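Local coordinates for protein cellulase (Bacillus sp. BG-CS10, PDB 5E09) that probably hydrolyses internal beta-1,4-glucosidic bonds of cellulose as a halophilic family 5 glycoside hydrolase that also carries a family 46 carbohydrate-binding module, at residues A[28-33]-A[64-69]. Numbering follows the deposited sequence.
Sequences DAVGDD and WENQMG
Gln67 and Asn66 meet the backbone of Gly31 and Asp32 in a small, polar loop-to-loop contact at the surface of the catalytic domain. The side-chain amide of Gln67 makes the polar links. Its NE2 donates to Asp32 O at 2.8 Å, but the bond is weak, with an N-H...O angle of 127°. A water completes the link. It accepts from Gln67 NE2 at 2.8 Å and donates to Gly31 O at 2.6 Å. One amide nitrogen therefore serves two successive carbonyls, one directly and one through water. The Gln67 chain bends at chi2 (-70°), which places CD off an extended course. The amide end reaches 28-33 although CB does not point straight at it. The domain is the (beta/alpha)8 barrel of family 5. Segment 28-33 follows strand 20-23 and segment 64-69 follows strand 57-60, so the contact joins the loops after the first two barrel strands, which are neighbours in the sheet. In Asn66, CB points toward the other loop and lies 3.6 Å from Gly31 O. Val30 lies at the edge of the contact, near the Asn66 side chain. The CB of Asp33 points away from 64-69. Its carboxylate is held by residues further along the same loop: OD1 hydrogen-bonds Thr35 OG1 and OD2 forms a salt bridge with Arg41. Gln67 N bonds Trp64 O at 2.8 Å, an i+3 to i bond that spans the 3-10 segment 65-66. The side chain of Gln67 also touches Phe80 of helix 78-93.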
loop_
_atom_site.group_PDB
_atom_site.type_symbol
_atom_site.label_atom_id
_atom_site.label_comp_id
_atom_site.label_asym_id
_atom_site.label_seq_id
_atom_site.Cartn_x
_atom_site.Cartn_y
_atom_site.Cartn_z
ATOM N N ASP A 28 -4.369 -14.962 -7.857
ATOM C CA ASP A 28 -5.593 -14.202 -7.692
ATOM C C ASP A 28 -5.996 -13.474 -8.975
ATOM O O ASP A 28 -7.096 -12.938 -9.060
ATOM C CB ASP A 28 -5.447 -13.200 -6.542
ATOM C CG ASP A 28 -4.137 -12.431 -6.592
ATOM O OD1 ASP A 28 -3.064 -13.067 -6.701
ATOM O OD2 ASP A 28 -4.183 -11.187 -6.518
ATOM N N ALA A 29 -5.117 -13.459 -9.973
ATOM C CA ALA A 29 -5.413 -12.771 -11.235
ATOM C C ALA A 29 -6.687 -13.299 -11.876
ATOM O O ALA A 29 -6.918 -14.509 -11.924
ATOM C CB ALA A 29 -4.243 -12.904 -12.214
ATOM N N VAL A 30 -7.517 -12.386 -12.365
ATOM C CA VAL A 30 -8.762 -12.768 -13.007
ATOM C C VAL A 30 -8.538 -12.987 -14.493
ATOM O O VAL A 30 -8.572 -12.044 -15.285
ATOM C CB VAL A 30 -9.856 -11.709 -12.807
ATOM C CG1 VAL A 30 -11.163 -12.175 -13.435
ATOM C CG2 VAL A 30 -10.038 -11.412 -11.315
ATOM N N GLY A 31 -8.308 -14.239 -14.867
ATOM C CA GLY A 31 -8.027 -14.581 -16.249
ATOM C C GLY A 31 -7.750 -16.061 -16.398
ATOM O O GLY A 31 -8.135 -16.853 -15.537
ATOM N N ASP A 32 -7.063 -16.430 -17.474
ATOM C CA ASP A 32 -6.881 -17.839 -17.819
ATOM C C ASP A 32 -5.947 -18.564 -16.866
ATOM O O ASP A 32 -6.099 -19.763 -16.644
ATOM C CB ASP A 32 -6.366 -17.979 -19.251
ATOM C CG ASP A 32 -7.419 -17.628 -20.281
ATOM O OD1 ASP A 32 -8.615 -17.572 -19.916
ATOM O OD2 ASP A 32 -7.053 -17.412 -21.456
ATOM N N ASP A 33 -4.980 -17.843 -16.312
ATOM C CA ASP A 33 -4.135 -18.412 -15.265
ATOM C C ASP A 33 -3.427 -17.310 -14.480
ATOM O O ASP A 33 -3.756 -16.131 -14.616
ATOM C CB ASP A 33 -3.119 -19.400 -15.854
ATOM C CG ASP A 33 -2.055 -18.724 -16.691
ATOM O OD1 ASP A 33 -2.330 -17.658 -17.284
ATOM O OD2 ASP A 33 -0.934 -19.270 -16.755
ATOM N N TRP A 64 -10.512 -18.502 -7.858
ATOM C CA TRP A 64 -10.795 -19.865 -8.307
ATOM C C TRP A 64 -11.798 -19.972 -9.452
ATOM O O TRP A 64 -11.797 -20.972 -10.165
ATOM C CB TRP A 64 -11.315 -20.703 -7.136
ATOM C CG TRP A 64 -10.360 -20.805 -5.996
ATOM C CD1 TRP A 64 -10.338 -20.032 -4.878
ATOM C CD2 TRP A 64 -9.280 -21.737 -5.866
ATOM N NE1 TRP A 64 -9.311 -20.423 -4.054
ATOM C CE2 TRP A 64 -8.652 -21.466 -4.637
ATOM C CE3 TRP A 64 -8.790 -22.768 -6.669
ATOM C CZ2 TRP A 64 -7.546 -22.194 -4.196
ATOM C CZ3 TRP A 64 -7.700 -23.489 -6.229
ATOM C CH2 TRP A 64 -7.086 -23.198 -5.005
ATOM N N GLU A 65 -12.645 -18.956 -9.617
ATOM C CA GLU A 65 -13.807 -19.043 -10.510
ATOM C C GLU A 65 -13.512 -19.568 -11.913
ATOM O O GLU A 65 -14.251 -20.403 -12.437
ATOM C CB GLU A 65 -14.478 -17.678 -10.646
ATOM C CG GLU A 65 -15.685 -17.711 -11.576
ATOM C CD GLU A 65 -15.862 -16.425 -12.349
ATOM O OE1 GLU A 65 -16.227 -15.403 -11.732
ATOM O OE2 GLU A 65 -15.631 -16.431 -13.577
ATOM N N ASN A 66 -12.437 -19.078 -12.520
ATOM C CA ASN A 66 -12.089 -19.464 -13.883
ATOM C C ASN A 66 -11.349 -20.803 -13.966
ATOM O O ASN A 66 -10.876 -21.196 -15.030
ATOM C CB ASN A 66 -11.255 -18.361 -14.537
ATOM C CG ASN A 66 -12.084 -17.140 -14.883
ATOM O OD1 ASN A 66 -13.255 -17.254 -15.236
ATOM N ND2 ASN A 66 -11.479 -15.962 -14.778
ATOM N N GLN A 67 -11.259 -21.509 -12.847
ATOM C CA GLN A 67 -10.594 -22.806 -12.834
ATOM C C GLN A 67 -11.547 -23.893 -12.346
ATOM O O GLN A 67 -11.126 -24.996 -11.993
ATOM C CB GLN A 67 -9.341 -22.759 -11.954
ATOM C CG GLN A 67 -8.322 -21.697 -12.359
ATOM C CD GLN A 67 -7.608 -22.016 -13.670
ATOM O OE1 GLN A 67 -7.666 -23.139 -14.169
ATOM N NE2 GLN A 67 -6.925 -21.020 -14.227
HETATM N N MSE A 68 -12.837 -23.575 -12.331
HETATM C CA MSE A 68 -13.838 -24.483 -11.783
HETATM C C MSE A 68 -14.692 -25.135 -12.861
HETATM O O MSE A 68 -15.122 -24.476 -13.805
HETATM C CB MSE A 68 -14.746 -23.741 -10.805
HETATM C CG MSE A 68 -14.035 -23.219 -9.576
HETATM SE SE MSE A 68 -15.246 -22.201 -8.446
HETATM C CE MSE A 68 -16.150 -23.684 -7.594
ATOM N N GLY A 69 -14.950 -26.428 -12.700
ATOM C CA GLY A 69 -15.860 -27.138 -13.576
ATOM C C GLY A 69 -17.294 -26.812 -13.210
ATOM O O GLY A 69 -17.546 -26.059 -12.267
HETATM O O HOH W 1 -7.212 -18.354 -13.598
#